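Local coordinates for protein hydrolase (Thermococcus thioreducens, PDB 6IAH) that hydrolyses phosphate esters as a magnesium-binding phosphatase of the haloacid dehalogenase superfamily, acting on diverse substrates that may include phosphoglycolate, at residues W2-V7 and W186-G191; H143-V148 and F168-T173; G194-D199 and F217-V222. All coordinates share one frame; numbering follows the deposited sequence. Where two conformers were deposited one is given.

Contact 1: W2-V7 and W186-G191; sequences WIVFDV and WELVRG. With MG (magnesium ion), chain B.
Val189 sets its CG1 methyl over the indole of Trp2, and this CH-pi contact is central to the meeting of strand 2-5 with the end of helix 183-189. Val189 CG1 lies 3.6 Å from the centroid of the five-membered ring of Trp2, only 12° off the ring normal. At the six-membered ring a polar atom comes close instead: Leu188 O stands 3.4 Å from Trp2 CZ2, approaching obliquely.

The remaining contacts across the pair are apolar. Val4 CG1, anti to the backbone N (chi1 -168°), meets Leu188 CD1 at 3.7 Å. Val4 CG2 reaches Val189 CG1 at 4.1 Å, which puts one methyl of the helix against both inward-facing residues of the strand.

Polar bonds lie around this apolar core. Trp2 NE1 is hydrogen-bonded to Glu192 OE1 just beyond the helix, which helps fix the rotation of the indole. As the chain leaves the helix, Arg190 NH2 forms a salt bridge with Glu187 OE2 (3.1 Å), though with weak hydrogen-bond geometry. Past the strand, Asp6 OD2 binds the magnesium ion at 1.9 Å, while Asp6 OD1 has Lys179 as a salt-bridge partner.

The chemistry implies that, in this haloacid dehalogenase fold, apolar side chains and one CH-pi contact seat the helix on the central strand, while the metal-binding carboxylate of Asp6 lies beyond the strand's C-terminal end, away from the helix.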
loop_
_atom_site.group_PDB
_atom_site.type_symbol
_atom_site.label_atom_id
_atom_site.label_comp_id
_atom_site.label_asym_id
_atom_site.label_seq_id
_atom_site.Cartn_x
_atom_site.Cartn_y
_atom_site.Cartn_z
ATOM N N TRP A 2 19.675 13.206 1.311
ATOM C CA TRP A 2 18.256 12.864 1.084
ATOM C C TRP A 2 17.733 12.057 2.245
ATOM O O TRP A 2 18.422 11.186 2.707
ATOM C CB TRP A 2 18.109 12.022 -0.157
ATOM C CG TRP A 2 18.079 12.812 -1.471
ATOM C CD1 TRP A 2 19.133 13.104 -2.234
ATOM C CD2 TRP A 2 16.929 13.360 -2.146
ATOM N NE1 TRP A 2 18.745 13.791 -3.346
ATOM C CE2 TRP A 2 17.394 13.991 -3.307
ATOM C CE3 TRP A 2 15.566 13.384 -1.885
ATOM C CZ2 TRP A 2 16.532 14.606 -4.210
ATOM C CZ3 TRP A 2 14.714 13.948 -2.790
ATOM C CH2 TRP A 2 15.185 14.577 -3.936
ATOM N N ILE A 3 16.535 12.368 2.697
ATOM C CA ILE A 3 15.741 11.435 3.491
ATOM C C ILE A 3 14.475 11.111 2.627
ATOM O O ILE A 3 13.652 11.967 2.351
ATOM C CB ILE A 3 15.371 11.992 4.851
ATOM C CG1 ILE A 3 16.633 12.371 5.667
ATOM C CG2 ILE A 3 14.494 11.026 5.623
ATOM C CD1 ILE A 3 16.335 13.092 6.940
ATOM N N VAL A 4 14.373 9.857 2.223
ATOM C CA VAL A 4 13.312 9.343 1.373
ATOM C C VAL A 4 12.476 8.386 2.185
ATOM O O VAL A 4 13.019 7.551 2.906
ATOM C CB VAL A 4 13.850 8.700 0.150
ATOM C CG1 VAL A 4 12.727 8.436 -0.863
ATOM C CG2 VAL A 4 14.863 9.641 -0.524
ATOM N N PHE A 5 11.174 8.527 2.058
ATOM C CA PHE A 5 10.223 7.736 2.874
ATOM C C PHE A 5 9.330 6.866 1.965
ATOM O O PHE A 5 8.915 7.242 0.846
ATOM C CB PHE A 5 9.258 8.651 3.654
ATOM C CG PHE A 5 9.899 9.762 4.394
ATOM C CD1 PHE A 5 10.358 9.561 5.687
ATOM C CD2 PHE A 5 9.961 11.061 3.820
ATOM C CE1 PHE A 5 10.927 10.605 6.389
ATOM C CE2 PHE A 5 10.528 12.107 4.517
ATOM C CZ PHE A 5 10.997 11.878 5.831
ATOM N N ASP A 6 9.013 5.693 2.478
ATOM C CA ASP A 6 7.772 4.996 2.160
ATOM C C ASP A 6 6.634 5.775 2.835
ATOM O O ASP A 6 6.864 6.519 3.793
ATOM C CB ASP A 6 7.849 3.549 2.710
ATOM C CG ASP A 6 6.596 2.693 2.393
ATOM O OD1 ASP A 6 6.017 2.783 1.292
ATOM O OD2 ASP A 6 6.207 1.924 3.290
ATOM N N VAL A 7 5.411 5.601 2.351
ATOM C CA VAL A 7 4.252 6.232 2.969
ATOM C C VAL A 7 3.595 5.241 3.918
ATOM O O VAL A 7 3.578 5.482 5.116
ATOM C CB VAL A 7 3.284 6.745 1.926
ATOM C CG1 VAL A 7 2.035 7.344 2.538
ATOM C CG2 VAL A 7 3.956 7.773 1.059
ATOM N N TRP A 186 16.660 5.919 -7.953
ATOM C CA TRP A 186 17.557 6.700 -8.806
ATOM C C TRP A 186 16.850 7.898 -9.396
ATOM O O TRP A 186 17.409 8.986 -9.473
ATOM C CB TRP A 186 18.111 5.839 -9.928
ATOM C CG TRP A 186 18.919 6.610 -10.881
ATOM C CD1 TRP A 186 18.499 7.159 -12.049
ATOM C CD2 TRP A 186 20.291 6.974 -10.721
ATOM N NE1 TRP A 186 19.554 7.819 -12.653
ATOM C CE2 TRP A 186 20.666 7.705 -11.856
ATOM C CE3 TRP A 186 21.250 6.701 -9.750
ATOM C CZ2 TRP A 186 21.975 8.188 -12.042
ATOM C CZ3 TRP A 186 22.559 7.171 -9.936
ATOM C CH2 TRP A 186 22.905 7.905 -11.070
ATOM N N GLU A 187 15.605 7.688 -9.810
ATOM C CA GLU A 187 14.748 8.763 -10.296
ATOM C C GLU A 187 14.772 10.010 -9.415
ATOM O O GLU A 187 14.828 11.128 -9.915
ATOM C CB GLU A 187 13.289 8.260 -10.409
ATOM C CG GLU A 187 12.331 9.187 -11.155
ATOM C CD GLU A 187 12.870 9.598 -12.526
ATOM O OE1 GLU A 187 13.697 8.815 -13.092
ATOM O OE2 GLU A 187 12.514 10.725 -12.996
ATOM N N LEU A 188 14.687 9.808 -8.108
ATOM C CA LEU A 188 14.695 10.886 -7.149
ATOM C C LEU A 188 16.101 11.413 -6.882
ATOM O O LEU A 188 16.340 12.606 -6.989
ATOM C CB LEU A 188 14.111 10.441 -5.808
ATOM C CG LEU A 188 12.642 10.587 -5.502
ATOM C CD1 LEU A 188 12.489 10.403 -4.006
ATOM C CD2 LEU A 188 12.135 11.943 -5.985
ATOM N N VAL A 189 16.998 10.521 -6.447
ATOM C CA VAL A 189 18.256 10.945 -5.842
ATOM C C VAL A 189 19.394 11.116 -6.853
ATOM O O VAL A 189 20.320 11.829 -6.568
ATOM C CB VAL A 189 18.673 10.094 -4.643
ATOM C CG1 VAL A 189 17.528 10.014 -3.623
ATOM C CG2 VAL A 189 19.116 8.664 -5.028
ATOM N N ARG A 190 19.331 10.458 -8.007
ATOM C CA ARG A 190 20.364 10.570 -9.041
ATOM C C ARG A 190 21.838 10.431 -8.512
ATOM O O ARG A 190 22.696 11.217 -8.825
ATOM C CB ARG A 190 20.154 11.888 -9.765
ATOM C CG ARG A 190 18.771 12.068 -10.373
ATOM C CD ARG A 190 18.542 11.150 -11.568
ATOM N NE ARG A 190 17.153 11.173 -12.058
ATOM C CZ ARG A 190 16.681 11.895 -13.082
ATOM N NH1 ARG A 190 17.462 12.725 -13.770
ATOM N NH2 ARG A 190 15.396 11.796 -13.422
ATOM N N GLY A 191 22.064 9.454 -7.649
ATOM C CA GLY A 191 23.377 9.168 -7.087
ATOM C C GLY A 191 23.827 9.989 -5.887
ATOM O O GLY A 191 24.926 9.810 -5.422
HETATM MG MG MG B . 5.113 0.390 3.642
HETATM O O HOH W 1 4.026 0.625 1.981
HETATM O O HOH W 2 3.853 -0.992 4.329
HETATM O O HOH W 3 6.476 -0.883 2.656
#

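Contact 2: H143-V148 and F168-T173; sequences HFKLGV and FENAVT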
loop_
_atom_site.group_PDB
_atom_site.type_symbol
_atom_site.label_atom_id
_atom_site.label_comp_id
_atom_site.label_asym_id
_atom_site.label_seq_id
_atom_site.Cartn_x
_atom_site.Cartn_y
_atom_site.Cartn_z
ATOM N N HIS A 143 16.990 21.407 6.139
ATOM C CA HIS A 143 18.376 20.889 6.127
ATOM C C HIS A 143 18.642 19.650 5.352
ATOM O O HIS A 143 19.824 19.270 5.201
ATOM C CB HIS A 143 18.809 20.666 7.578
ATOM C CG HIS A 143 18.656 21.907 8.382
ATOM N ND1 HIS A 143 19.514 22.984 8.225
ATOM C CD2 HIS A 143 17.672 22.318 9.219
ATOM C CE1 HIS A 143 19.087 23.986 8.973
ATOM N NE2 HIS A 143 17.990 23.601 9.603
ATOM N N PHE A 144 17.588 19.006 4.864
ATOM C CA PHE A 144 17.675 17.759 4.065
ATOM C C PHE A 144 16.720 17.893 2.901
ATOM O O PHE A 144 15.675 18.583 3.050
ATOM C CB PHE A 144 17.188 16.588 4.901
ATOM C CG PHE A 144 17.995 16.347 6.152
ATOM C CD1 PHE A 144 19.169 15.591 6.093
ATOM C CD2 PHE A 144 17.566 16.841 7.370
ATOM C CE1 PHE A 144 19.922 15.354 7.249
ATOM C CE2 PHE A 144 18.317 16.639 8.538
ATOM C CZ PHE A 144 19.503 15.905 8.463
ATOM N N LYS A 145 17.056 17.277 1.768
ATOM C CA LYS A 145 16.109 17.034 0.688
ATOM C C LYS A 145 15.205 15.870 1.055
ATOM O O LYS A 145 15.679 14.802 1.465
ATOM C CB LYS A 145 16.827 16.686 -0.604
ATOM C CG LYS A 145 17.653 17.831 -1.170
ATOM C CD LYS A 145 17.615 17.815 -2.685
ATOM C CE LYS A 145 16.222 18.110 -3.225
ATOM N NZ LYS A 145 16.226 18.172 -4.710
ATOM N N LEU A 146 13.908 16.083 0.930
ATOM C CA LEU A 146 12.924 15.074 1.333
ATOM C C LEU A 146 12.222 14.550 0.065
ATOM O O LEU A 146 11.975 15.289 -0.899
ATOM C CB LEU A 146 11.909 15.636 2.302
ATOM C CG LEU A 146 12.381 16.297 3.581
ATOM C CD1 LEU A 146 11.112 16.712 4.353
ATOM C CD2 LEU A 146 13.236 15.345 4.395
ATOM N N GLY A 147 11.931 13.257 0.073
ATOM C CA GLY A 147 11.230 12.633 -0.994
ATOM C C GLY A 147 10.447 11.451 -0.586
ATOM O O GLY A 147 10.582 10.976 0.573
ATOM N N VAL A 148 9.594 10.962 -1.484
ATOM C CA VAL A 148 8.893 9.667 -1.190
ATOM C C VAL A 148 8.961 8.749 -2.375
ATOM O O VAL A 148 8.993 9.202 -3.532
ATOM C CB VAL A 148 7.399 9.803 -0.724
ATOM C CG1 VAL A 148 7.234 10.781 0.426
ATOM C CG2 VAL A 148 6.439 10.085 -1.859
ATOM N N PHE A 168 4.741 16.788 -0.547
ATOM C CA PHE A 168 6.048 16.323 -1.011
ATOM C C PHE A 168 6.232 16.692 -2.477
ATOM O O PHE A 168 5.627 16.076 -3.353
ATOM C CB PHE A 168 6.192 14.815 -0.859
ATOM C CG PHE A 168 6.303 14.366 0.572
ATOM C CD1 PHE A 168 7.541 14.310 1.194
ATOM C CD2 PHE A 168 5.184 14.070 1.293
ATOM C CE1 PHE A 168 7.658 13.900 2.503
ATOM C CE2 PHE A 168 5.295 13.662 2.594
ATOM C CZ PHE A 168 6.539 13.555 3.208
ATOM N N GLU A 169 7.163 17.603 -2.725
ATOM C CA GLU A 169 7.489 17.991 -4.102
ATOM C C GLU A 169 8.253 16.954 -4.882
ATOM O O GLU A 169 8.154 16.898 -6.112
ATOM C CB GLU A 169 8.219 19.329 -4.082
ATOM C CG GLU A 169 7.299 20.435 -3.508
ATOM C CD GLU A 169 5.843 20.416 -4.081
ATOM O OE1 GLU A 169 5.644 20.416 -5.340
ATOM O OE2 GLU A 169 4.882 20.369 -3.275
ATOM N N ASN A 170 8.982 16.090 -4.185
ATOM C CA ASN A 170 9.773 15.037 -4.817
ATOM C C ASN A 170 9.112 13.704 -4.466
ATOM O O ASN A 170 9.218 13.256 -3.326
ATOM C CB ASN A 170 11.182 15.095 -4.254
ATOM C CG ASN A 170 11.819 16.469 -4.376
ATOM O OD1 ASN A 170 11.745 17.091 -5.413
ATOM N ND2 ASN A 170 12.465 16.927 -3.308
ATOM N N ALA A 171 8.378 13.095 -5.404
ATOM C CA ALA A 171 7.626 11.906 -5.111
ATOM C C ALA A 171 7.687 10.998 -6.338
ATOM O O ALA A 171 7.549 11.492 -7.463
ATOM C CB ALA A 171 6.196 12.271 -4.799
ATOM N N VAL A 172 7.930 9.707 -6.117
ATOM C CA VAL A 172 7.778 8.671 -7.160
ATOM C C VAL A 172 6.592 7.827 -6.763
ATOM O O VAL A 172 6.581 7.280 -5.653
ATOM C CB VAL A 172 9.036 7.821 -7.251
ATOM C CG1 VAL A 172 8.893 6.709 -8.251
ATOM C CG2 VAL A 172 10.202 8.728 -7.696
ATOM N N THR A 173 5.609 7.715 -7.668
ATOM C CA THR A 173 4.349 6.984 -7.428
ATOM C C THR A 173 4.284 5.893 -8.479
ATOM O O THR A 173 5.147 5.802 -9.377
ATOM C CB THR A 173 3.086 7.885 -7.544
ATOM O OG1 THR A 173 3.152 8.617 -8.774
ATOM C CG2 THR A 173 3.060 8.868 -6.430
HETATM O O HOH W 4 9.436 16.157 -1.076
#
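Val148 and Ala171 pair as parallel neighbours in a beta-alpha-beta crossover, in which strand 145-149 leads through helix 154-164 to the short strand 171-172 at one border of the main sheet. Val148 uses both of its backbone polar atoms in this pairing. Its N donates to Asn170 O at 3.0 Å, and Val172 N donates to Val148 O at 2.8 Å, so the two bonds straddle Ala171.

One residue before Ala171, the side chain of Asn170 adds a further bond. Asn170 CG lies beside its own backbone N (chi1 -54°), and Asn170 ND2 donates to Leu146 O at 3.0 Å. The bond is fairly straight, 162° at the hydrogen, and the carbonyl oxygen sits close to the plane of the amide. A water shares that acceptor, donating to Leu146 O at 2.7 Å while accepting from Asn170 N, so two donors grip one main-chain oxygen.

Phe168 closes the apolar side. Its ring lies beneath Val148 CG1, which stands over the ring centre at 3.6 Å from the centroid, 11° off the normal, in a CH-pi contact. Met157 of helix 154-164 touches both side chains, and Phe166 meets the Phe168 ring edge-to-face. The second methyl of the valine turns to the neighbouring strand, where Val148 CG2 packs against Ala171 CB at 3.7 Å.

Contact 3: G194-D199 and F217-V222; sequences GVYIGD and FDFVMV. With MG (magnesium ion), chain B.
Phe217 lays its ring against the backbone of Gly194, with Gly194 O above the ring centre and Gly194 N 3.4 Å from Phe217 CE1. The absence of a side chain on Gly194 allows this close approach. The same carbonyl oxygen accepts from Asp218 N, the first of five backbone hydrogen bonds. Tyr196 N to Asp218 O, Val220 N to Tyr196 O, Gly198 N to Val220 O and Val222 N to Gly198 O follow in the order expected of parallel strands.

On one face of the pair, Ile197 and Val220 lie side by side and point the same way, Ile197 CD1 standing 3.9 Å from Val220 CB. Just past the end of strand 218-221, Val222 CG1 meets Ile197 CG2 at 3.6 Å, the two side chains crossing at about a right angle. On the face of Tyr196 and Phe219, Phe219 CD1 lies at the edge of the Tyr196 ring, near its plane, 4.3 Å from Tyr196 CD2.

These strands are joined through helix 201-213 as a beta-alpha-beta unit of the Rossmann-like haloacid dehalogenase core, with strand 218-221 outermost. That helix covers the face of Tyr196 and Phe219, while Phe232 of helix 229-239 packs on Val195, Ile197 and Val220.

Beyond the strand, the two carboxylate oxygens of Asp199 divide the work: Asp199 OD1 binds the magnesium ion at 2.0 Å, and Asp199 OD2 accepts from a metal-bound water at 2.6 Å. Asp203, also a residue of this magnesium site though not on the metal in this model, is hydrogen-bonded through OD2 to Asp199 N. Tyr196 OH is held by Val149 O and Lys179 NZ. Another water donates to both Asp199 O and Val222 O, at 2.6 Å from Asp199 O.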
loop_
_atom_site.group_PDB
_atom_site.type_symbol
_atom_site.label_atom_id
_atom_site.label_comp_id
_atom_site.label_asym_id
_atom_site.label_seq_id
_atom_site.Cartn_x
_atom_site.Cartn_y
_atom_site.Cartn_z
ATOM N N GLY A 194 22.023 9.412 0.754
ATOM C CA GLY A 194 20.815 9.509 1.547
ATOM C C GLY A 194 20.446 8.229 2.214
ATOM O O GLY A 194 21.220 7.245 2.240
ATOM N N VAL A 195 19.221 8.257 2.745
ATOM C CA VAL A 195 18.631 7.123 3.413
ATOM C C VAL A 195 17.158 6.942 2.970
ATOM O O VAL A 195 16.460 7.942 2.715
ATOM C CB VAL A 195 18.734 7.283 4.942
ATOM C CG1 VAL A 195 18.075 8.560 5.449
ATOM C CG2 VAL A 195 18.201 6.044 5.690
ATOM N N TYR A 196 16.716 5.670 2.902
ATOM C CA TYR A 196 15.334 5.320 2.661
ATOM C C TYR A 196 14.795 4.749 3.943
ATOM O O TYR A 196 15.412 3.870 4.495
ATOM C CB TYR A 196 15.177 4.288 1.543
ATOM C CG TYR A 196 13.743 4.108 1.097
ATOM C CD1 TYR A 196 13.096 5.073 0.318
ATOM C CD2 TYR A 196 12.991 2.990 1.485
ATOM C CE1 TYR A 196 11.759 4.912 -0.056
ATOM C CE2 TYR A 196 11.665 2.810 1.093
ATOM C CZ TYR A 196 11.039 3.773 0.344
ATOM O OH TYR A 196 9.705 3.610 -0.009
ATOM N N ILE A 197 13.617 5.215 4.347
ATOM C CA ILE A 197 12.889 4.709 5.565
ATOM C C ILE A 197 11.699 3.870 5.129
ATOM O O ILE A 197 10.779 4.418 4.513
ATOM C CB ILE A 197 12.373 5.880 6.418
ATOM C CG1 ILE A 197 13.389 7.024 6.555
ATOM C CG2 ILE A 197 11.849 5.362 7.770
ATOM C CD1 ILE A 197 14.761 6.609 6.990
ATOM N N GLY A 198 11.737 2.543 5.433
ATOM C CA GLY A 198 10.718 1.581 5.040
ATOM C C GLY A 198 10.190 0.885 6.305
ATOM O O GLY A 198 10.719 1.100 7.372
ATOM N N ASP A 199 9.117 0.144 6.122
ATOM C CA ASP A 199 8.542 -0.748 7.177
ATOM C C ASP A 199 8.582 -2.247 6.777
ATOM O O ASP A 199 8.297 -3.062 7.582
ATOM C CB ASP A 199 7.135 -0.285 7.513
ATOM C CG ASP A 199 6.141 -0.482 6.379
ATOM O OD1 ASP A 199 6.338 -0.001 5.220
ATOM O OD2 ASP A 199 5.099 -1.113 6.638
ATOM N N PHE A 217 23.626 3.630 -0.314
ATOM C CA PHE A 217 22.442 4.331 0.178
ATOM C C PHE A 217 22.044 3.562 1.418
ATOM O O PHE A 217 22.184 2.361 1.449
ATOM C CB PHE A 217 21.323 4.265 -0.857
ATOM C CG PHE A 217 20.418 5.427 -0.827
ATOM C CD1 PHE A 217 20.773 6.612 -1.446
ATOM C CD2 PHE A 217 19.212 5.362 -0.150
ATOM C CE1 PHE A 217 19.929 7.717 -1.390
ATOM C CE2 PHE A 217 18.379 6.445 -0.096
ATOM C CZ PHE A 217 18.715 7.620 -0.718
ATOM N N ASP A 218 21.602 4.252 2.423
ATOM C CA ASP A 218 21.219 3.634 3.689
ATOM C C ASP A 218 19.772 3.248 3.712
ATOM O O ASP A 218 18.927 3.836 3.016
ATOM C CB ASP A 218 21.505 4.562 4.864
ATOM C CG ASP A 218 23.029 4.819 5.078
ATOM O OD1 ASP A 218 23.907 3.978 4.746
ATOM O OD2 ASP A 218 23.337 5.906 5.609
ATOM N N PHE A 219 19.459 2.283 4.585
ATOM C CA PHE A 219 18.124 1.851 4.742
ATOM C C PHE A 219 17.846 1.747 6.223
ATOM O O PHE A 219 18.694 1.241 6.957
ATOM C CB PHE A 219 17.891 0.466 4.089
ATOM C CG PHE A 219 16.558 -0.145 4.462
ATOM C CD1 PHE A 219 15.345 0.424 3.973
ATOM C CD2 PHE A 219 16.473 -1.229 5.370
ATOM C CE1 PHE A 219 14.124 -0.102 4.336
ATOM C CE2 PHE A 219 15.240 -1.748 5.727
ATOM C CZ PHE A 219 14.056 -1.198 5.202
ATOM N N VAL A 220 16.680 2.243 6.652
ATOM C CA VAL A 220 16.214 2.120 8.043
ATOM C C VAL A 220 14.823 1.522 8.063
ATOM O O VAL A 220 13.899 2.001 7.351
ATOM C CB VAL A 220 16.273 3.517 8.724
ATOM C CG1 VAL A 220 15.556 3.562 10.066
ATOM C CG2 VAL A 220 17.725 3.939 8.891
ATOM N N MET A 221 14.620 0.537 8.924
ATOM C CA MET A 221 13.356 -0.106 9.003
ATOM C C MET A 221 12.705 0.283 10.288
ATOM O O MET A 221 13.208 -0.062 11.351
ATOM C CB MET A 221 13.474 -1.613 8.920
ATOM C CG MET A 221 12.088 -2.260 8.992
ATOM S SD MET A 221 12.031 -4.037 8.892
ATOM C CE MET A 221 12.610 -4.279 7.199
ATOM N N VAL A 222 11.563 0.970 10.194
ATOM C CA VAL A 222 10.826 1.374 11.385
ATOM C C VAL A 222 10.390 0.154 12.153
ATOM O O VAL A 222 10.071 -0.859 11.539
ATOM C CB VAL A 222 9.678 2.341 11.103
ATOM C CG1 VAL A 222 10.244 3.613 10.493
ATOM C CG2 VAL A 222 8.600 1.707 10.210
HETATM MG MG MG B . 5.113 0.390 3.642
HETATM O O HOH W 5 23.840 7.426 3.215
HETATM O O HOH W 6 8.615 -2.437 10.088
HETATM O O HOH W 2 3.853 -0.992 4.329
HETATM O O HOH W 1 4.026 0.625 1.981
HETATM O O HOH W 3 6.476 -0.883 2.656
#

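How the contacts relate
Strand 2-5, part of contact 1, is flanked by strands of the other two contacts. Contact 2 borders it through strand 145-149, with Ile3 N 2.9 Å from Lys145 O; contact 3 borders it through strand 194-198, with Val4 O 2.8 Å from Ile197 N. Contacts 2 and 3 themselves do not touch, their centres being about 14 Å apart. Helix 183-189 of contact 1 follows strand 171-172 and precedes strand 194-198 in the chain, linking the two halves of the sheet. Contacts 1 and 3 converge on one magnesium ion, where Asp6 OD2 and Asp199 OD1 come within 2.7 Å and Asp8 O completes the protein ligands. The side chain of Val148 is about 7 Å from that of Asp6 and about 11 Å from a bound magnesium ion.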